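Local coordinates for protein aminoacyl-histidine dipeptidase (Vibrio alginolyticus, PDB 3MRU) that probably hydrolyses Xaa-His and other dipeptides as a zinc-dependent metallodipeptidase of the M20C family, at residues H28-L36 / A79-K87; R228-L239 / A261-T269. All coordinates share one frame; numbering follows the deposited sequence.

Interaction 1. Residues H28-L36 / A79-K87; sequences HPSKHEEAL and AHIDMVPQK
H28 and M83 meet through both backbone and side chain. M83 N donates to H28 O at 2.7 Å. Two residues after H28, S30 OG gives a hydrogen bond of 2.7 Å to D82 OD2, at that oxygen's anti lone pair. CG of D82 sits between its own N and carbonyl carbon (chi1 75°), which brings the carboxylate up to the serine. H80 ND1 adds a weak bond to D82 OD1, while E149 N binds OD1 and E150 N weakly binds OD2. The E33 and D82 carboxylates run alongside each other, like charges not bonded together, E33 OE1 4.1 Å from D82 OD1.

The H28 imidazole is lined on both faces and at one edge. M83 SD lies over one face, 4.4 Å from the ring centroid, in a sulfur-aromatic contact; L36 CD2 lies off-centre over the opposite face. I81 O comes in the ring plane at the CD2 edge, and ND1 is hydrogen-bonded to I26 O.

Apolar contacts extend both ends. I81 CG2 packs on E33 CB at 3.9 Å and on L36 CD2 at 4.1 Å, the isoleucine and leucine lying antiparallel. P29 CB meets P85 CB at 4.0 Å, beside the type II turn from P29 to H32.

H80 is a zinc ligand, and with D82 it forms the His-X-Asp motif of M20 metallopeptidases. The side chain of D82 lies about 7 Å from a bound zinc ion, and its carboxylate, gripped by S30 and the backbone of the E149 loop, is consistent with a second-shell residue that steadies the ligand histidine.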
ATOM      1  N   HIS A  28     -22.270  -2.806  -6.855  1.00 63.66           N
ATOM      2  CA  HIS A  28     -21.087  -2.205  -7.450  1.00 64.16           C
ATOM      3  C   HIS A  28     -19.690  -2.770  -7.074  1.00 65.15           C
ATOM      4  O   HIS A  28     -18.923  -2.094  -6.398  1.00 65.49           O
ATOM      5  CB  HIS A  28     -21.296  -0.763  -6.918  1.00 80.88           C
ATOM      6  CG  HIS A  28     -21.350  -0.650  -5.417  1.00 80.54           C
ATOM      7  ND1 HIS A  28     -22.371  -1.189  -4.659  1.00 79.46           N
ATOM      8  CD2 HIS A  28     -20.506  -0.061  -4.537  1.00 79.45           C
ATOM      9  CE1 HIS A  28     -22.153  -0.937  -3.383  1.00 77.64           C
ATOM     10  NE2 HIS A  28     -21.023  -0.261  -3.280  1.00 78.47           N
ATOM     11  N   PRO A  29     -19.333  -3.997  -7.531  1.00 67.93           N
ATOM     12  CA  PRO A  29     -17.973  -4.474  -7.250  1.00 68.38           C
ATOM     13  C   PRO A  29     -17.085  -3.831  -8.279  1.00 69.11           C
ATOM     14  O   PRO A  29     -17.581  -3.186  -9.209  1.00 68.79           O
ATOM     15  CB  PRO A  29     -18.029  -5.971  -7.547  1.00 74.93           C
ATOM     16  CG  PRO A  29     -19.471  -6.341  -7.592  1.00 74.70           C
ATOM     17  CD  PRO A  29     -20.201  -5.104  -7.987  1.00 74.57           C
ATOM     18  N   SER A  30     -15.778  -4.009  -8.120  1.00 85.88           N
ATOM     19  CA  SER A  30     -14.830  -3.359  -9.005  1.00 86.81           C
ATOM     20  C   SER A  30     -15.232  -3.721 -10.408  1.00 87.62           C
ATOM     21  O   SER A  30     -15.740  -4.826 -10.653  1.00 87.94           O
ATOM     22  CB  SER A  30     -13.400  -3.779  -8.688  1.00 80.56           C
ATOM     23  OG  SER A  30     -13.160  -3.705  -7.285  1.00 80.49           O
ATOM     24  N   LYS A  31     -15.070  -2.762 -11.310  1.00 90.70           N
ATOM     25  CA  LYS A  31     -15.367  -2.949 -12.739  1.00 91.87           C
ATOM     26  C   LYS A  31     -16.876  -2.972 -13.126  1.00 92.25           C
ATOM     27  O   LYS A  31     -17.213  -3.032 -14.312  1.00 92.51           O
ATOM     28  CB  LYS A  31     -14.590  -4.155 -13.304  1.00 81.72           C
ATOM     29  CG  LYS A  31     -13.039  -3.985 -13.306  1.00 83.22           C
ATOM     30  CD  LYS A  31     -12.525  -3.169 -14.519  1.00 84.82           C
ATOM     31  CE  LYS A  31     -12.283  -4.080 -15.752  1.00 86.50           C
ATOM     32  NZ  LYS A  31     -12.253  -3.364 -17.088  1.00 85.34           N
ATOM     33  N   HIS A  32     -17.774  -2.876 -12.138  1.00 80.09           N
ATOM     34  CA  HIS A  32     -19.218  -2.867 -12.391  1.00 80.02           C
ATOM     35  C   HIS A  32     -19.896  -1.630 -11.832  1.00 80.29           C
ATOM     36  O   HIS A  32     -21.081  -1.621 -11.510  1.00 79.82           O
ATOM     37  CB  HIS A  32     -19.827  -4.134 -11.848  1.00 88.23           C
ATOM     38  CG  HIS A  32     -19.339  -5.362 -12.543  1.00 89.33           C
ATOM     39  ND1 HIS A  32     -18.014  -5.744 -12.530  1.00 90.38           N
ATOM     40  CD2 HIS A  32     -19.991  -6.281 -13.294  1.00 90.53           C
ATOM     41  CE1 HIS A  32     -17.873  -6.857 -13.229  1.00 91.14           C
ATOM     42  NE2 HIS A  32     -19.060  -7.208 -13.695  1.00 91.35           N
ATOM     43  N   GLU A  33     -19.105  -0.572 -11.746  1.00 91.60           N
ATOM     44  CA  GLU A  33     -19.560   0.745 -11.336  1.00 92.87           C
ATOM     45  C   GLU A  33     -20.759   1.275 -12.111  1.00 93.31           C
ATOM     46  O   GLU A  33     -21.627   1.907 -11.512  1.00 93.76           O
ATOM     47  CB  GLU A  33     -18.415   1.744 -11.439  1.00100.82           C
ATOM     48  CG  GLU A  33     -17.189   1.206 -12.180  1.00102.28           C
ATOM     49  CD  GLU A  33     -16.129   0.659 -11.231  1.00103.63           C
ATOM     50  OE1 GLU A  33     -16.090   1.079 -10.048  1.00104.17           O
ATOM     51  OE2 GLU A  33     -15.314  -0.177 -11.673  1.00104.12           O
ATOM     52  N   GLU A  34     -20.801   1.044 -13.431  1.00109.13           N
ATOM     53  CA  GLU A  34     -21.969   1.438 -14.255  1.00109.45           C
ATOM     54  C   GLU A  34     -23.189   0.686 -13.769  1.00109.07           C
ATOM     55  O   GLU A  34     -23.244  -0.557 -13.825  1.00109.11           O
ATOM     56  CB  GLU A  34     -21.758   1.205 -15.761  1.00108.47           C
ATOM     57  CG  GLU A  34     -20.521   1.916 -16.358  1.00110.96           C
ATOM     58  CD  GLU A  34     -20.582   3.455 -16.290  1.00112.71           C
ATOM     59  OE1 GLU A  34     -21.708   4.021 -16.266  1.00113.09           O
ATOM     60  OE2 GLU A  34     -19.490   4.087 -16.266  1.00112.93           O
ATOM     61  N   ALA A  35     -24.148   1.460 -13.269  1.00 84.79           N
ATOM     62  CA  ALA A  35     -25.296   0.945 -12.535  1.00 84.20           C
ATOM     63  C   ALA A  35     -25.462   1.931 -11.438  1.00 83.84           C
ATOM     64  O   ALA A  35     -26.560   2.419 -11.202  1.00 83.84           O
ATOM     65  CB  ALA A  35     -25.038  -0.442 -11.943  1.00 98.63           C
ATOM     66  N   LEU A  36     -24.342   2.227 -10.780  1.00 76.72           N
ATOM     67  CA  LEU A  36     -24.306   3.169  -9.680  1.00 76.19           C
ATOM     68  C   LEU A  36     -23.853   4.533 -10.165  1.00 76.32           C
ATOM     69  O   LEU A  36     -24.295   5.561  -9.654  1.00 75.92           O
ATOM     70  CB  LEU A  36     -23.406   2.649  -8.566  1.00 60.41           C
ATOM     71  CG  LEU A  36     -23.344   3.376  -7.214  1.00 60.05           C
ATOM     72  CD1 LEU A  36     -24.681   3.932  -6.777  1.00 59.19           C
ATOM     73  CD2 LEU A  36     -22.757   2.457  -6.133  1.00 60.17           C
ATOM     74  N   ALA A  79     -14.167   9.998  -3.146  1.00 69.97           N
ATOM     75  CA  ALA A  79     -14.336   8.627  -2.724  1.00 69.86           C
ATOM     76  C   ALA A  79     -14.297   7.807  -4.008  1.00 69.59           C
ATOM     77  O   ALA A  79     -14.265   8.375  -5.116  1.00 69.60           O
ATOM     78  CB  ALA A  79     -15.673   8.447  -2.008  1.00 66.46           C
ATOM     79  N   HIS A  80     -14.287   6.484  -3.863  1.00 51.78           N
ATOM     80  CA  HIS A  80     -14.311   5.625  -5.007  1.00 51.05           C
ATOM     81  C   HIS A  80     -15.561   4.755  -4.923  1.00 51.63           C
ATOM     82  O   HIS A  80     -15.990   4.363  -3.825  1.00 51.38           O
ATOM     83  CB  HIS A  80     -13.056   4.800  -5.039  1.00 58.23           C
ATOM     84  CG  HIS A  80     -13.002   3.777  -3.964  1.00 56.88           C
ATOM     85  ND1 HIS A  80     -13.639   2.565  -4.065  1.00 56.27           N
ATOM     86  CD2 HIS A  80     -12.365   3.772  -2.770  1.00 55.86           C
ATOM     87  CE1 HIS A  80     -13.410   1.858  -2.974  1.00 56.27           C
ATOM     88  NE2 HIS A  80     -12.641   2.570  -2.171  1.00 55.93           N
ATOM     89  N   ILE A  81     -16.130   4.469  -6.103  1.00 55.18           N
ATOM     90  CA  ILE A  81     -17.467   3.847  -6.281  1.00 54.97           C
ATOM     91  C   ILE A  81     -17.443   2.346  -6.093  1.00 55.65           C
ATOM     92  O   ILE A  81     -18.316   1.768  -5.448  1.00 55.03           O
ATOM     93  CB  ILE A  81     -18.014   4.157  -7.683  1.00 44.56           C
ATOM     94  CG1 ILE A  81     -18.247   5.665  -7.817  1.00 44.54           C
ATOM     95  CG2 ILE A  81     -19.254   3.366  -7.971  1.00 43.27           C
ATOM     96  CD1 ILE A  81     -18.493   6.165  -9.241  1.00 81.99           C
ATOM     97  N   ASP A  82     -16.433   1.708  -6.663  1.00 72.75           N
ATOM     98  CA  ASP A  82     -16.365   0.266  -6.579  1.00 74.27           C
ATOM     99  C   ASP A  82     -16.175  -0.198  -5.159  1.00 75.10           C
ATOM    100  O   ASP A  82     -15.541   0.475  -4.344  1.00 75.65           O
ATOM    101  CB  ASP A  82     -15.280  -0.301  -7.484  1.00 76.67           C
ATOM    102  CG  ASP A  82     -13.903  -0.083  -6.951  1.00 77.09           C
ATOM    103  OD1 ASP A  82     -13.495   1.091  -6.844  1.00 76.82           O
ATOM    104  OD2 ASP A  82     -13.230  -1.094  -6.667  1.00 78.35           O
ATOM    105  N   MET A  83     -16.775  -1.339  -4.874  1.00 66.61           N
ATOM    106  CA  MET A  83     -16.696  -2.005  -3.595  1.00 67.76           C
ATOM    107  C   MET A  83     -15.746  -3.165  -3.851  1.00 68.35           C
ATOM    108  O   MET A  83     -15.179  -3.254  -4.951  1.00 69.17           O
ATOM    109  CB  MET A  83     -18.087  -2.547  -3.292  1.00 71.99           C
ATOM    110  CG  MET A  83     -18.194  -3.534  -2.175  1.00 72.75           C
ATOM    111  SD  MET A  83     -19.909  -4.028  -2.012  1.00 73.12           S
ATOM    112  CE  MET A  83     -20.615  -2.525  -1.363  1.00 75.10           C
ATOM    113  N   VAL A  84     -15.555  -4.049  -2.875  1.00 53.42           N
ATOM    114  CA  VAL A  84     -14.751  -5.252  -3.086  1.00 54.31           C
ATOM    115  C   VAL A  84     -15.575  -6.516  -2.875  1.00 55.49           C
ATOM    116  O   VAL A  84     -16.155  -6.697  -1.800  1.00 55.22           O
ATOM    117  CB  VAL A  84     -13.504  -5.241  -2.145  1.00 62.76           C
ATOM    118  CG1 VAL A  84     -12.762  -6.583  -2.160  1.00 61.90           C
ATOM    119  CG2 VAL A  84     -12.571  -4.086  -2.489  1.00 62.08           C
ATOM    120  N   PRO A  85     -15.623  -7.397  -3.905  1.00 74.03           N
ATOM    121  CA  PRO A  85     -16.451  -8.607  -3.858  1.00 74.82           C
ATOM    122  C   PRO A  85     -15.839  -9.738  -3.037  1.00 76.12           C
ATOM    123  O   PRO A  85     -14.920 -10.395  -3.502  1.00 76.46           O
ATOM    124  CB  PRO A  85     -16.550  -9.011  -5.331  1.00 81.45           C
ATOM    125  CG  PRO A  85     -15.294  -8.503  -5.950  1.00 80.93           C
ATOM    126  CD  PRO A  85     -14.888  -7.276  -5.187  1.00 80.93           C
ATOM    127  N   GLN A  86     -16.320  -9.967  -1.822  1.00 61.11           N
ATOM    128  CA  GLN A  86     -15.877 -11.146  -1.091  1.00 63.28           C
ATOM    129  C   GLN A  86     -17.006 -11.690  -0.270  1.00 64.36           C
ATOM    130  O   GLN A  86     -17.550 -11.010   0.593  1.00 64.31           O
ATOM    131  CB  GLN A  86     -14.680 -10.857  -0.192  1.00110.83           C
ATOM    132  CG  GLN A  86     -13.359 -10.601  -0.917  1.00113.30           C
ATOM    133  CD  GLN A  86     -12.517 -11.848  -1.070  1.00116.88           C
ATOM    134  OE1 GLN A  86     -13.033 -12.974  -1.117  1.00119.35           O
ATOM    135  NE2 GLN A  86     -11.206 -11.658  -1.144  1.00118.41           N
ATOM    136  N   LYS A  87     -17.315 -12.944  -0.498  1.00 80.55           N
ATOM    137  CA  LYS A  87     -18.431 -13.570   0.137  1.00 80.55           C
ATOM    138  C   LYS A  87     -17.922 -14.543   1.142  1.00 80.55           C
ATOM    139  O   LYS A  87     -16.788 -14.963   1.113  1.00143.63           O
ATOM    140  CB  LYS A  87     -19.208 -14.339  -0.897  1.00205.82           C
ATOM    141  CG  LYS A  87     -18.278 -15.171  -1.743  1.00205.82           C
ATOM    142  CD  LYS A  87     -16.857 -15.090  -1.179  1.00205.82           C
ATOM    143  CE  LYS A  87     -15.814 -15.722  -2.095  1.00205.82           C
ATOM    144  NZ  LYS A  87     -14.468 -15.111  -1.888  1.00205.82           N
TER

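Interaction 2. Residues R228-L239 / A261-T269; sequences RGNANKLIGRFL and AIPREAFVT
A231, in the first turn of its helix, hydrogen-bonds through its N to P263 O at 3.1 Å. Its CB rests on A266 CB at 3.5 Å. N230 occupies the N-cap position just before.

N232 can be followed outward. Its CB is 4.4 Å from P263 CG. CG, anti to the carbonyl carbon (chi1 -81°), stays beside that ring atom, and the amide then crosses the proline at about a right angle. OD1 leans to A266 CB at 4.1 Å, whereas ND2 touches P263 CG at 3.5 Å and is hydrogen-bonded to V352 O, in strand 346-358.

Farther along, I235 CG2 packs on V268 CG1 at 4.0 Å, and L239 CD2 reaches the same methyl group. A231, I235 and L239, four residues apart, thus make one helical ridge over A266 and V268.

Helix 231-242 in this way packs on a face of the sheet that holds strand 266-273, within the M20 dimerisation region and away from the metal site. The helix and strand axes run 34° apart with a closest approach of 7.6 Å. Strand 266-273 is bordered by strands 205-213 and 249-255; I235 also touches L212, and F238 meets F284 and Y287 of the adjacent helix 277-295.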
ATOM      1  N   ARG A 228      14.112  -5.172  11.142  1.00 86.80           N
ATOM      2  CA  ARG A 228      13.878  -6.535  10.633  1.00 86.15           C
ATOM      3  C   ARG A 228      14.899  -6.985   9.595  1.00 84.98           C
ATOM      4  O   ARG A 228      15.272  -6.222   8.719  1.00 84.97           O
ATOM      5  CB  ARG A 228      12.476  -6.669  10.061  1.00113.83           C
ATOM      6  CG  ARG A 228      11.389  -6.138  10.958  1.00116.24           C
ATOM      7  CD  ARG A 228      10.590  -7.228  11.713  1.00120.15           C
ATOM      8  NE  ARG A 228       9.558  -6.611  12.556  1.00123.12           N
ATOM      9  CZ  ARG A 228       8.384  -6.148  12.110  1.00124.61           C
ATOM     10  NH1 ARG A 228       8.049  -6.249  10.823  1.00125.88           N
ATOM     11  NH2 ARG A 228       7.530  -5.589  12.955  1.00124.82           N
ATOM     12  N   GLY A 229      15.354  -8.225   9.707  1.00 74.55           N
ATOM     13  CA  GLY A 229      16.400  -8.723   8.836  1.00 73.61           C
ATOM     14  C   GLY A 229      15.848  -9.151   7.499  1.00 73.00           C
ATOM     15  O   GLY A 229      14.661  -9.419   7.381  1.00 73.14           O
ATOM     16  N   ASN A 230      16.708  -9.215   6.490  1.00 78.11           N
ATOM     17  CA  ASN A 230      16.296  -9.613   5.153  1.00 77.13           C
ATOM     18  C   ASN A 230      17.055 -10.899   4.873  1.00 76.60           C
ATOM     19  O   ASN A 230      18.268 -10.899   4.619  1.00 76.77           O
ATOM     20  CB  ASN A 230      16.590  -8.470   4.162  1.00 74.63           C
ATOM     21  CG  ASN A 230      16.282  -8.821   2.716  1.00 74.19           C
ATOM     22  OD1 ASN A 230      15.489  -8.140   2.075  1.00 74.28           O
ATOM     23  ND2 ASN A 230      16.938  -9.850   2.184  1.00 73.53           N
ATOM     24  N   ALA A 231      16.321 -12.003   4.942  1.00 80.85           N
ATOM     25  CA  ALA A 231      16.871 -13.351   4.750  1.00 80.04           C
ATOM     26  C   ALA A 231      17.820 -13.471   3.534  1.00 79.28           C
ATOM     27  O   ALA A 231      18.899 -14.072   3.641  1.00 79.07           O
ATOM     28  CB  ALA A 231      15.722 -14.353   4.648  1.00 57.36           C
ATOM     29  N   ASN A 232      17.407 -12.884   2.404  1.00 67.32           N
ATOM     30  CA  ASN A 232      18.161 -12.915   1.154  1.00 66.09           C
ATOM     31  C   ASN A 232      19.522 -12.366   1.358  1.00 65.38           C
ATOM     32  O   ASN A 232      20.504 -12.952   0.932  1.00 65.14           O
ATOM     33  CB  ASN A 232      17.476 -12.064   0.088  1.00 67.38           C
ATOM     34  CG  ASN A 232      16.327 -12.785  -0.588  1.00 67.05           C
ATOM     35  OD1 ASN A 232      16.410 -13.984  -0.850  1.00 66.60           O
ATOM     36  ND2 ASN A 232      15.255 -12.051  -0.893  1.00 65.00           N
ATOM     37  N   LYS A 233      19.564 -11.223   2.027  1.00 67.74           N
ATOM     38  CA  LYS A 233      20.802 -10.470   2.147  1.00 67.19           C
ATOM     39  C   LYS A 233      21.755 -11.095   3.149  1.00 67.07           C
ATOM     40  O   LYS A 233      22.963 -11.114   2.946  1.00 66.89           O
ATOM     41  CB  LYS A 233      20.524  -8.988   2.442  1.00 62.67           C
ATOM     42  CG  LYS A 233      19.894  -8.288   1.272  1.00 60.69           C
ATOM     43  CD  LYS A 233      20.624  -7.017   0.921  1.00 60.19           C
ATOM     44  CE  LYS A 233      22.058  -7.245   0.423  1.00 58.97           C
ATOM     45  NZ  LYS A 233      22.799  -5.949   0.229  1.00 56.97           N
ATOM     46  N   LEU A 234      21.206 -11.643   4.217  1.00 57.85           N
ATOM     47  CA  LEU A 234      22.046 -12.263   5.211  1.00 58.59           C
ATOM     48  C   LEU A 234      22.821 -13.462   4.640  1.00 59.22           C
ATOM     49  O   LEU A 234      24.027 -13.598   4.842  1.00 59.14           O
ATOM     50  CB  LEU A 234      21.210 -12.617   6.440  1.00 56.68           C
ATOM     51  CG  LEU A 234      20.565 -11.360   7.055  1.00 56.89           C
ATOM     52  CD1 LEU A 234      19.621 -11.667   8.204  1.00 56.40           C
ATOM     53  CD2 LEU A 234      21.605 -10.307   7.494  1.00 56.92           C
ATOM     54  N   ILE A 235      22.137 -14.304   3.876  1.00 62.20           N
ATOM     55  CA  ILE A 235      22.807 -15.418   3.220  1.00 62.93           C
ATOM     56  C   ILE A 235      23.759 -14.965   2.116  1.00 63.11           C
ATOM     57  O   ILE A 235      24.655 -15.693   1.738  1.00 63.10           O
ATOM     58  CB  ILE A 235      21.804 -16.421   2.654  1.00 82.78           C
ATOM     59  CG1 ILE A 235      20.806 -16.821   3.737  1.00 83.62           C
ATOM     60  CG2 ILE A 235      22.536 -17.652   2.119  1.00 83.46           C
ATOM     61  CD1 ILE A 235      21.372 -17.520   5.004  1.00 93.58           C
ATOM     62  N   GLY A 236      23.555 -13.772   1.586  1.00 54.31           N
ATOM     63  CA  GLY A 236      24.454 -13.270   0.581  1.00 55.33           C
ATOM     64  C   GLY A 236      25.705 -12.798   1.280  1.00 56.46           C
ATOM     65  O   GLY A 236      26.811 -13.055   0.825  1.00 56.14           O
ATOM     66  N   ARG A 237      25.506 -12.108   2.404  1.00 75.46           N
ATOM     67  CA  ARG A 237      26.581 -11.495   3.172  1.00 76.55           C
ATOM     68  C   ARG A 237      27.551 -12.575   3.582  1.00 76.94           C
ATOM     69  O   ARG A 237      28.777 -12.357   3.599  1.00 77.21           O
ATOM     70  CB  ARG A 237      26.016 -10.829   4.415  1.00 87.91           C
ATOM     71  CG  ARG A 237      26.827  -9.658   4.940  1.00 90.49           C
ATOM     72  CD  ARG A 237      26.695  -9.570   6.480  1.00 96.15           C
ATOM     73  NE  ARG A 237      25.394  -9.075   6.977  1.00 98.91           N
ATOM     74  CZ  ARG A 237      25.118  -8.813   8.260  1.00 99.52           C
ATOM     75  NH1 ARG A 237      26.040  -8.978   9.215  1.00 99.46           N
ATOM     76  NH2 ARG A 237      23.913  -8.370   8.592  1.00 99.98           N
ATOM     77  N   PHE A 238      26.999 -13.751   3.889  1.00 68.22           N
ATOM     78  CA  PHE A 238      27.808 -14.890   4.284  1.00 68.39           C
ATOM     79  C   PHE A 238      28.691 -15.389   3.155  1.00 68.12           C
ATOM     80  O   PHE A 238      29.904 -15.518   3.319  1.00 68.27           O
ATOM     81  CB  PHE A 238      26.943 -16.017   4.830  1.00 91.90           C
ATOM     82  CG  PHE A 238      27.734 -17.231   5.240  1.00 93.46           C
ATOM     83  CD1 PHE A 238      28.636 -17.167   6.307  1.00 94.25           C
ATOM     84  CD2 PHE A 238      27.580 -18.443   4.562  1.00 94.27           C
ATOM     85  CE1 PHE A 238      29.376 -18.286   6.688  1.00 94.63           C
ATOM     86  CE2 PHE A 238      28.310 -19.569   4.933  1.00 94.90           C
ATOM     87  CZ  PHE A 238      29.216 -19.494   5.998  1.00 94.48           C
ATOM     88  N   LEU A 239      28.090 -15.649   2.002  1.00 64.54           N
ATOM     89  CA  LEU A 239      28.846 -16.130   0.849  1.00 64.78           C
ATOM     90  C   LEU A 239      29.837 -15.088   0.349  1.00 65.46           C
ATOM     91  O   LEU A 239      30.890 -15.421  -0.193  1.00 65.53           O
ATOM     92  CB  LEU A 239      27.906 -16.517  -0.290  1.00 65.31           C
ATOM     93  CG  LEU A 239      26.642 -17.318  -0.004  1.00 64.24           C
ATOM     94  CD1 LEU A 239      25.706 -17.251  -1.194  1.00 62.70           C
ATOM     95  CD2 LEU A 239      26.987 -18.742   0.351  1.00 63.84           C
ATOM     96  N   ALA A 261       6.823  -8.261   0.613  1.00 57.24           N
ATOM     97  CA  ALA A 261       7.111  -8.683   1.987  1.00 56.23           C
ATOM     98  C   ALA A 261       8.576  -8.945   2.252  1.00 55.48           C
ATOM     99  O   ALA A 261       9.243  -9.674   1.507  1.00 55.06           O
ATOM    100  CB  ALA A 261       6.323  -9.940   2.327  1.00178.12           C
ATOM    101  N   ILE A 262       9.051  -8.382   3.357  1.00 62.29           N
ATOM    102  CA  ILE A 262      10.426  -8.573   3.826  1.00 61.67           C
ATOM    103  C   ILE A 262      10.715 -10.069   3.985  1.00 61.72           C
ATOM    104  O   ILE A 262      10.039 -10.736   4.774  1.00 62.04           O
ATOM    105  CB  ILE A 262      10.640  -7.873   5.175  1.00 51.43           C
ATOM    106  CG1 ILE A 262      10.094  -6.449   5.138  1.00 49.89           C
ATOM    107  CG2 ILE A 262      12.089  -7.834   5.489  1.00 52.15           C
ATOM    108  CD1 ILE A 262       9.873  -5.804   6.508  1.00 76.60           C
ATOM    109  N   PRO A 263      11.715 -10.603   3.251  1.00 70.23           N
ATOM    110  CA  PRO A 263      11.806 -12.055   3.141  1.00 70.28           C
ATOM    111  C   PRO A 263      12.276 -12.644   4.456  1.00 70.57           C
ATOM    112  O   PRO A 263      13.271 -12.192   5.012  1.00 70.85           O
ATOM    113  CB  PRO A 263      12.843 -12.264   2.038  1.00 65.55           C
ATOM    114  CG  PRO A 263      13.688 -11.071   2.089  1.00 65.59           C
ATOM    115  CD  PRO A 263      12.816  -9.931   2.540  1.00 65.89           C
ATOM    116  N   ARG A 264      11.546 -13.627   4.965  1.00 67.18           N
ATOM    117  CA  ARG A 264      11.865 -14.186   6.266  1.00 67.55           C
ATOM    118  C   ARG A 264      12.629 -15.492   6.180  1.00 67.60           C
ATOM    119  O   ARG A 264      13.357 -15.849   7.099  1.00 68.28           O
ATOM    120  CB  ARG A 264      10.604 -14.378   7.081  1.00 81.49           C
ATOM    121  CG  ARG A 264       9.765 -15.519   6.613  1.00 83.28           C
ATOM    122  CD  ARG A 264       8.586 -15.684   7.507  1.00 86.87           C
ATOM    123  NE  ARG A 264       7.844 -14.437   7.670  1.00 88.90           N
ATOM    124  CZ  ARG A 264       6.901 -14.262   8.587  1.00 91.23           C
ATOM    125  NH1 ARG A 264       6.265 -13.099   8.678  1.00 92.15           N
ATOM    126  NH2 ARG A 264       6.603 -15.255   9.426  1.00 92.88           N
ATOM    127  N   GLU A 265      12.470 -16.214   5.089  1.00 63.33           N
ATOM    128  CA  GLU A 265      13.158 -17.472   4.945  1.00 63.99           C
ATOM    129  C   GLU A 265      13.908 -17.422   3.651  1.00 63.11           C
ATOM    130  O   GLU A 265      13.389 -16.924   2.672  1.00 63.83           O
ATOM    131  CB  GLU A 265      12.151 -18.616   4.946  1.00103.51           C
ATOM    132  CG  GLU A 265      12.711 -19.981   4.533  1.00105.20           C
ATOM    133  CD  GLU A 265      11.722 -21.115   4.790  1.00106.63           C
ATOM    134  OE1 GLU A 265      12.151 -22.302   4.845  1.00110.43           O
ATOM    135  OE2 GLU A 265      10.509 -20.814   4.948  1.00111.24           O
ATOM    136  N   ALA A 266      15.131 -17.915   3.636  1.00 66.69           N
ATOM    137  CA  ALA A 266      15.895 -17.969   2.408  1.00 66.42           C
ATOM    138  C   ALA A 266      16.885 -19.073   2.556  1.00 66.60           C
ATOM    139  O   ALA A 266      17.232 -19.445   3.668  1.00 66.70           O
ATOM    140  CB  ALA A 266      16.614 -16.680   2.186  1.00 37.73           C
ATOM    141  N   PHE A 267      17.358 -19.607   1.447  1.00 73.75           N
ATOM    142  CA  PHE A 267      18.345 -20.659   1.541  1.00 74.28           C
ATOM    143  C   PHE A 267      19.205 -20.788   0.308  1.00 74.58           C
ATOM    144  O   PHE A 267      18.807 -20.415  -0.790  1.00 74.93           O
ATOM    145  CB  PHE A 267      17.670 -21.994   1.851  1.00 71.84           C
ATOM    146  CG  PHE A 267      16.985 -22.631   0.672  1.00 71.80           C
ATOM    147  CD1 PHE A 267      17.728 -23.266  -0.332  1.00 70.54           C
ATOM    148  CD2 PHE A 267      15.597 -22.644   0.589  1.00 72.17           C
ATOM    149  CE1 PHE A 267      17.108 -23.871  -1.410  1.00 69.09           C
ATOM    150  CE2 PHE A 267      14.959 -23.268  -0.497  1.00 71.71           C
ATOM    151  CZ  PHE A 267      15.724 -23.877  -1.493  1.00 70.71           C
ATOM    152  N   VAL A 268      20.386 -21.339   0.507  1.00 68.25           N
ATOM    153  CA  VAL A 268      21.278 -21.629  -0.565  1.00 68.91           C
ATOM    154  C   VAL A 268      21.634 -23.089  -0.365  1.00 69.82           C
ATOM    155  O   VAL A 268      21.787 -23.539   0.773  1.00 69.64           O
ATOM    156  CB  VAL A 268      22.539 -20.723  -0.504  1.00 66.78           C
ATOM    157  CG1 VAL A 268      23.489 -21.198   0.579  1.00 67.63           C
ATOM    158  CG2 VAL A 268      23.288 -20.757  -1.794  1.00 66.47           C
ATOM    159  N   THR A 269      21.713 -23.844  -1.460  1.00 76.53           N
ATOM    160  CA  THR A 269      22.392 -25.134  -1.409  1.00 77.57           C
ATOM    161  C   THR A 269      23.697 -24.948  -2.163  1.00 78.54           C
ATOM    162  O   THR A 269      23.744 -24.269  -3.183  1.00 78.36           O
ATOM    163  CB  THR A 269      21.559 -26.335  -1.957  1.00 79.71           C
ATOM    164  OG1 THR A 269      21.699 -26.423  -3.374  1.00 79.39           O
ATOM    165  CG2 THR A 269      20.075 -26.228  -1.590  1.00 79.54           C
TER

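Interaction 1 comes first along the chain and closes before interaction 2 opens. Their centres are 40 Å apart on opposite sides of the chain's centre, and their nearest atoms remain about 18 Å from each other. They share no strand or sheet: residues 79-87 leave the end of strand 75-80 in the six-stranded mixed sheet that carries zinc ligand H80, whereas strand 266-273 belongs to the larger sheet and lies, with helix 231-242, within the M20 dimerisation region. The first contact therefore belongs to the surroundings of the metal site, while the second joins helix to sheet far from it, in keeping with the two-domain build of M20 peptidases.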